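Long-range contacts in transcriptional regulator, TetR family (Vibrio parahaemolyticus, PDB 3HE0), which probably binds cis-regulatory DNA as a TetR-family transcriptional regulator, here seen as a two-chain assembly: residues A[17-21]-A[61-66]; A[95-99]-A[167-171]; A[66-70]-A[103-107]. All coordinates share one frame; numbering follows the deposited sequence.

Contact 1: residues A[17-21]-A[61-66]; sequences LAAAE and EVRLNV
Glu21, Leu17 and Val62 bury the most surface where helix 13-27 meets helix 55-74. The segments 17-21 and 61-66 run almost perpendicular, at 94°, with their axes 10.3 Å apart at closest approach, so the contact is a compact crossing in which each helix offers few residues. Leu17 reaches over with both methyls. Its CD2 packs on Val62 CG2 at 3.8 Å, while CD1 lies 4.0 Å from Asn65 CB; the fork of the leucine thus spans one turn of the other helix. Val62 is divided in a similar way. CG2, the branch beside its own backbone N, also meets Ala20 CB at 3.8 Å, whereas CG1, opposite that N (chi1 160°), rests 3.8 Å from Glu21 CG. Glu21 and Val62 lie alongside, pointing opposite ways, which leaves the aliphatic part of the glutamate against the valine and carries its carboxylate on toward Asn65. Carboxylate and amide planes are nearly coplanar, 16° apart, but the modelled approach of the two groups is too short to be trusted in detail. Val66 CG2 also lies 3.8 Å from Glu21 OE2. Glu21 OE1 is held by a salt bridge to Arg69, which would probably help balance the charge of this buried carboxylate. A sulfate ion, probably from the crystallisation liquor, lies near the Asn65 side chain. Around the crossing, Phe52 touches Leu17 and Glu61, Leu37 packs on Ala20, and Ile106 adjoins Glu21, so helix 13-27 has helix 34-41, part of the predicted helix-turn-helix, as well as helices 55-74 and 102-107 against it.

Contact 2: residues A[95-99]-A[167-171]; sequences IWNLA and ARKHA
This is an apolar surface contact between the C-terminal end of helix 84-97, with the turn after it, and the last turn of helix 160-171, and Trp96 and Ala167 supply its largest buried areas. The backbones come close, with Trp96 CA and Ala167 CA 5.2 Å apart. A chi1 of -180° swings the indole away from the Trp96 backbone N and alongside helix 160-171: CE3 lies 3.9 Å from Ala167 CB, and farther out CH2 is 3.7 Å from His170 CB. The imidazole receives Trp96 CZ2 over one face, 3.7 Å above its plane and offset toward the rim. Centroids of the imidazole and the six-membered indole ring are 5.1 Å apart and the planes are 37° apart, an oblique pairing that is neither a parallel stack nor a T-shape. Beside the rings, Ala99 CB touches Ala167 CB at 3.6 Å and Ala171 CB at 4.2 Å, one helical turn farther on; the small alanine side chains are consistent with this close approach. Leu177 also packs on Trp96, and His170 NE2 makes a weak hydrogen bond to Gln176. The contact joins two helices of the all-helical C-terminal domain that TetR-family regulators have.

Contact 3: residues A[66-70]-A[103-107]; sequences VAKRI and LNAIS
Val66 begins the contact by dividing its two methyls between residues of helix 102-107. CG2 meets Ile106 CG2 at 3.8 Å, the two side chains lying at a slant to each other, while CG1 lies 4.0 Å from Leu103 O, near Ser107 CB and Leu103 CD2. Three residues later the Arg69 side chain is bent at chi2 and chi3, which folds it back over Leu103. The Leu103 methyl CD2 then sits 3.5 Å from Arg69 CZ, over the centre of one face of the guanidinium. The two side chains cross at about a right angle. Ile70 closes the segment. Its CG1 packs on Leu103 CB at 3.7 Å, and the two side chains run alongside with their ends pointing opposite ways, whereas its CD1 reaches Ser107 OG at 3.8 Å. Leu103 therefore meets all three residues and buries the largest area of the contact. The hydroxyl of Ser107 is tied to its own helix: OG donates to Leu103 O at 3.1 Å, tilted 30° from the carbonyl plane. Ser107 N reaches the same oxygen from the opposite face, so two bonds grip this carbonyl oxygen, and Ile70 CD1 lies 4.0 Å from Leu103 O as well. The segment axes are 10.1 Å apart and run at 140°, closer to antiparallel than perpendicular. A glycerol molecule, probably from the crystallisation liquor, lies near Ile70. Helix 13-27 completes the surroundings, with Glu21, Ile24 and Ala25 touching Ile106, while Phe29 adds to the same side chain and Met130 packs on Ala67 and Lys68 of helix 55-74.

Contacts 1 and 3 follow each other on helix 55-74 and share Val66; their centres are 8 Å apart. The salt bridge from Glu21 OE1 to Arg69 NH1, 3.2 Å long, joins them directly, as does packing of Glu21 O on Ile106 CD1 at 3.4 Å. Contact 2 lies farther off, with its centre 13 Å from that of contact 3, yet the two touch where Leu98 CD2 meets Leu103 CD1 at 4.1 Å. Contacts 1 and 2 do not touch, their nearest atoms being about 8 Å apart. Helix 102-107 thus touches both helix 13-27 of the predicted DNA-binding region and segment 95-99, a placement perhaps consistent with signal relay as in other TetR-family regulators.

Contact 1: residues A[17-21]-A[61-66]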
# COMPACT_ATOMS: atom_id res chain seq x y z
N LEU A 17 -0.76 23.52 -8.30
CA LEU A 17 -0.98 22.10 -7.98
C LEU A 17 0.33 21.32 -8.05
O LEU A 17 0.58 20.46 -7.22
CB LEU A 17 -2.01 21.46 -8.90
CG LEU A 17 -3.48 21.72 -8.57
CD1 LEU A 17 -4.34 20.97 -9.54
CD2 LEU A 17 -3.86 21.36 -7.12
N ALA A 18 1.14 21.65 -9.05
CA ALA A 18 2.46 21.03 -9.20
C ALA A 18 3.33 21.34 -7.98
O ALA A 18 3.88 20.43 -7.40
CB ALA A 18 3.14 21.51 -10.46
N ALA A 19 3.41 22.61 -7.57
CA ALA A 19 4.19 22.98 -6.36
C ALA A 19 3.64 22.24 -5.15
O ALA A 19 4.40 21.67 -4.36
CB ALA A 19 4.15 24.48 -6.12
N ALA A 20 2.31 22.24 -5.02
CA ALA A 20 1.65 21.64 -3.87
C ALA A 20 1.98 20.18 -3.79
O ALA A 20 2.36 19.68 -2.74
CB ALA A 20 0.13 21.80 -3.98
N GLU A 21 1.80 19.49 -4.91
CA GLU A 21 2.10 18.05 -4.99
C GLU A 21 3.55 17.74 -4.66
O GLU A 21 3.83 16.78 -3.94
CB GLU A 21 1.70 17.49 -6.37
CG GLU A 21 0.21 17.38 -6.45
CD GLU A 21 -0.32 17.23 -7.85
OE1 GLU A 21 0.48 17.05 -8.78
OE2 GLU A 21 -1.56 17.30 -8.01
N GLU A 61 -8.21 18.98 -4.19
CA GLU A 61 -7.90 19.14 -5.59
C GLU A 61 -6.60 18.44 -5.87
O GLU A 61 -6.42 17.91 -6.95
CB GLU A 61 -7.76 20.62 -5.98
CG GLU A 61 -9.04 21.40 -5.91
CD GLU A 61 -10.11 20.75 -6.77
OE1 GLU A 61 -9.81 20.47 -7.96
OE2 GLU A 61 -11.22 20.45 -6.25
N VAL A 62 -5.70 18.44 -4.91
CA VAL A 62 -4.47 17.66 -5.06
C VAL A 62 -4.81 16.15 -5.21
O VAL A 62 -4.40 15.51 -6.17
CB VAL A 62 -3.47 17.95 -3.90
CG1 VAL A 62 -2.44 16.84 -3.77
CG2 VAL A 62 -2.78 19.30 -4.13
N ARG A 63 -5.60 15.61 -4.29
CA ARG A 63 -5.97 14.18 -4.38
C ARG A 63 -6.56 13.86 -5.74
O ARG A 63 -6.19 12.86 -6.36
CB ARG A 63 -6.97 13.76 -3.31
CG ARG A 63 -6.44 13.91 -1.89
CD ARG A 63 -7.51 13.55 -0.85
NE ARG A 63 -7.10 14.04 0.47
CZ ARG A 63 -7.58 15.13 1.08
NH1 ARG A 63 -8.56 15.88 0.54
NH2 ARG A 63 -7.08 15.47 2.27
N LEU A 64 -7.46 14.72 -6.22
CA LEU A 64 -8.16 14.41 -7.47
C LEU A 64 -7.19 14.49 -8.62
O LEU A 64 -7.28 13.69 -9.56
CB LEU A 64 -9.36 15.32 -7.73
CG LEU A 64 -10.52 15.12 -6.74
CD1 LEU A 64 -11.65 16.14 -6.94
CD2 LEU A 64 -11.02 13.66 -6.78
N ASN A 65 -6.27 15.46 -8.55
CA ASN A 65 -5.33 15.65 -9.63
C ASN A 65 -4.32 14.47 -9.69
O ASN A 65 -3.99 13.98 -10.79
CB ASN A 65 -4.59 17.01 -9.49
CG ASN A 65 -3.52 17.21 -10.56
OD1 ASN A 65 -3.83 17.33 -11.74
ND2 ASN A 65 -2.27 17.25 -10.16
N VAL A 66 -3.84 14.04 -8.51
CA VAL A 66 -2.95 12.86 -8.43
C VAL A 66 -3.64 11.57 -8.99
O VAL A 66 -3.11 10.86 -9.84
CB VAL A 66 -2.46 12.64 -7.00
CG1 VAL A 66 -1.90 11.20 -6.83
CG2 VAL A 66 -1.41 13.71 -6.63

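Contact 2: residues A[95-99]-A[167-171]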
# COMPACT_ATOMS: atom_id res chain seq x y z
N ILE A 95 2.19 0.22 -14.21
CA ILE A 95 2.10 0.34 -12.75
C ILE A 95 3.50 0.15 -12.17
O ILE A 95 3.90 0.88 -11.30
CB ILE A 95 1.09 -0.65 -12.10
CG1 ILE A 95 -0.34 -0.25 -12.45
CG2 ILE A 95 1.25 -0.69 -10.55
CD1 ILE A 95 -1.38 -1.39 -12.22
N TRP A 96 4.24 -0.83 -12.68
CA TRP A 96 5.57 -1.14 -12.18
C TRP A 96 6.48 0.08 -12.31
O TRP A 96 7.25 0.40 -11.41
CB TRP A 96 6.15 -2.31 -12.98
CG TRP A 96 7.50 -2.74 -12.59
CD1 TRP A 96 8.66 -2.38 -13.16
CD2 TRP A 96 7.83 -3.67 -11.56
NE1 TRP A 96 9.71 -3.01 -12.54
CE2 TRP A 96 9.22 -3.81 -11.55
CE3 TRP A 96 7.07 -4.40 -10.65
CZ2 TRP A 96 9.88 -4.63 -10.66
CZ3 TRP A 96 7.72 -5.21 -9.76
CH2 TRP A 96 9.12 -5.33 -9.77
N ASN A 97 6.38 0.74 -13.45
CA ASN A 97 7.19 1.91 -13.72
C ASN A 97 6.76 3.17 -13.00
O ASN A 97 7.48 4.12 -13.01
CB ASN A 97 7.32 2.14 -15.23
CG ASN A 97 8.15 1.06 -15.89
OD1 ASN A 97 7.73 0.42 -16.85
ND2 ASN A 97 9.32 0.80 -15.32
N LEU A 98 5.62 3.19 -12.34
CA LEU A 98 5.29 4.33 -11.49
C LEU A 98 6.04 4.29 -10.16
O LEU A 98 6.06 5.31 -9.46
CB LEU A 98 3.80 4.37 -11.18
CG LEU A 98 2.98 5.04 -12.28
CD1 LEU A 98 1.52 4.82 -12.03
CD2 LEU A 98 3.30 6.52 -12.27
N ALA A 99 6.60 3.14 -9.79
CA ALA A 99 7.17 3.00 -8.46
C ALA A 99 8.32 3.99 -8.30
O ALA A 99 9.12 4.16 -9.22
CB ALA A 99 7.66 1.57 -8.21
N ALA A 167 6.17 -3.64 -6.82
CA ALA A 167 6.92 -2.49 -7.31
C ALA A 167 7.51 -1.74 -6.13
O ALA A 167 8.71 -1.49 -6.08
CB ALA A 167 6.03 -1.59 -8.14
N ARG A 168 6.66 -1.41 -5.16
CA ARG A 168 7.04 -0.66 -3.96
C ARG A 168 8.20 -1.37 -3.27
O ARG A 168 9.23 -0.79 -3.03
CB ARG A 168 5.84 -0.55 -3.03
CG ARG A 168 5.75 0.67 -2.10
CD ARG A 168 4.28 0.80 -1.58
NE ARG A 168 3.76 -0.49 -1.06
CZ ARG A 168 2.53 -1.00 -1.23
NH1 ARG A 168 1.58 -0.36 -1.92
NH2 ARG A 168 2.23 -2.19 -0.71
N LYS A 169 8.01 -2.64 -2.98
CA LYS A 169 9.05 -3.43 -2.31
C LYS A 169 10.31 -3.66 -3.16
O LYS A 169 11.39 -3.86 -2.61
CB LYS A 169 8.47 -4.76 -1.79
CG LYS A 169 7.55 -4.59 -0.56
CD LYS A 169 7.45 -5.87 0.29
CE LYS A 169 6.71 -5.63 1.61
NZ LYS A 169 7.50 -4.79 2.57
N HIS A 170 10.18 -3.62 -4.50
CA HIS A 170 11.36 -3.68 -5.38
C HIS A 170 12.14 -2.37 -5.34
O HIS A 170 13.35 -2.39 -5.11
CB HIS A 170 11.00 -3.99 -6.85
CG HIS A 170 12.18 -3.98 -7.78
ND1 HIS A 170 12.51 -2.90 -8.57
CD2 HIS A 170 13.12 -4.92 -8.04
CE1 HIS A 170 13.59 -3.18 -9.28
NE2 HIS A 170 13.99 -4.39 -8.96
N ALA A 171 11.45 -1.25 -5.56
CA ALA A 171 12.08 0.08 -5.52
C ALA A 171 12.77 0.36 -4.18
O ALA A 171 13.73 1.11 -4.13
CB ALA A 171 11.05 1.16 -5.81

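Contact 3: residues A[66-70]-A[103-107]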
# COMPACT_ATOMS: atom_id res chain seq x y z
N VAL A 66 -3.84 14.04 -8.51
CA VAL A 66 -2.95 12.86 -8.43
C VAL A 66 -3.64 11.57 -8.99
O VAL A 66 -3.11 10.86 -9.84
CB VAL A 66 -2.46 12.64 -7.00
CG1 VAL A 66 -1.90 11.20 -6.83
CG2 VAL A 66 -1.41 13.71 -6.63
N ALA A 67 -4.86 11.33 -8.57
CA ALA A 67 -5.66 10.23 -9.13
C ALA A 67 -5.78 10.32 -10.67
O ALA A 67 -5.68 9.32 -11.39
CB ALA A 67 -7.05 10.20 -8.48
N LYS A 68 -5.93 11.53 -11.19
CA LYS A 68 -6.12 11.65 -12.64
C LYS A 68 -4.83 11.30 -13.36
O LYS A 68 -4.83 10.66 -14.42
CB LYS A 68 -6.59 13.06 -13.00
CG LYS A 68 -6.77 13.34 -14.53
CD LYS A 68 -7.49 12.16 -15.29
CE LYS A 68 -8.60 12.64 -16.25
NZ LYS A 68 -8.14 13.74 -17.19
N ARG A 69 -3.71 11.72 -12.80
CA ARG A 69 -2.43 11.46 -13.42
C ARG A 69 -2.09 9.96 -13.37
O ARG A 69 -1.64 9.39 -14.36
CB ARG A 69 -1.36 12.30 -12.73
CG ARG A 69 -1.55 13.82 -12.94
CD ARG A 69 -0.26 14.46 -13.20
NE ARG A 69 0.43 14.80 -11.97
CZ ARG A 69 1.73 14.64 -11.74
NH1 ARG A 69 2.21 15.04 -10.57
NH2 ARG A 69 2.55 14.07 -12.63
N ILE A 70 -2.33 9.35 -12.21
CA ILE A 70 -2.13 7.92 -12.05
C ILE A 70 -2.96 7.19 -13.12
O ILE A 70 -2.41 6.40 -13.90
CB ILE A 70 -2.42 7.46 -10.63
CG1 ILE A 70 -1.35 8.03 -9.70
CG2 ILE A 70 -2.42 5.91 -10.53
CD1 ILE A 70 -1.70 7.93 -8.22
N LEU A 103 3.73 10.54 -7.67
CA LEU A 103 2.33 10.11 -7.68
C LEU A 103 2.15 9.03 -6.62
O LEU A 103 1.27 9.10 -5.76
CB LEU A 103 1.92 9.60 -9.06
CG LEU A 103 1.85 10.67 -10.16
CD1 LEU A 103 1.43 10.04 -11.48
CD2 LEU A 103 0.91 11.81 -9.78
N ASN A 104 3.02 8.03 -6.66
CA ASN A 104 2.98 6.99 -5.65
C ASN A 104 3.19 7.58 -4.26
O ASN A 104 2.46 7.24 -3.31
CB ASN A 104 4.05 5.93 -5.92
CG ASN A 104 3.57 4.88 -6.87
OD1 ASN A 104 2.70 5.12 -7.71
ND2 ASN A 104 4.14 3.69 -6.75
N ALA A 105 4.19 8.46 -4.15
CA ALA A 105 4.55 9.04 -2.86
C ALA A 105 3.32 9.72 -2.20
O ALA A 105 3.00 9.50 -1.02
CB ALA A 105 5.71 10.02 -3.04
N ILE A 106 2.61 10.51 -2.99
CA ILE A 106 1.49 11.31 -2.50
C ILE A 106 0.29 10.45 -2.14
O ILE A 106 -0.34 10.65 -1.08
CB ILE A 106 1.06 12.35 -3.56
CG1 ILE A 106 2.18 13.38 -3.75
CG2 ILE A 106 -0.22 13.07 -3.13
CD1 ILE A 106 2.11 14.06 -5.10
N SER A 107 -0.04 9.52 -3.02
CA SER A 107 -1.25 8.75 -2.85
C SER A 107 -1.08 7.68 -1.78
O SER A 107 -2.07 7.20 -1.25
CB SER A 107 -1.69 8.13 -4.17
OG SER A 107 -0.77 7.15 -4.59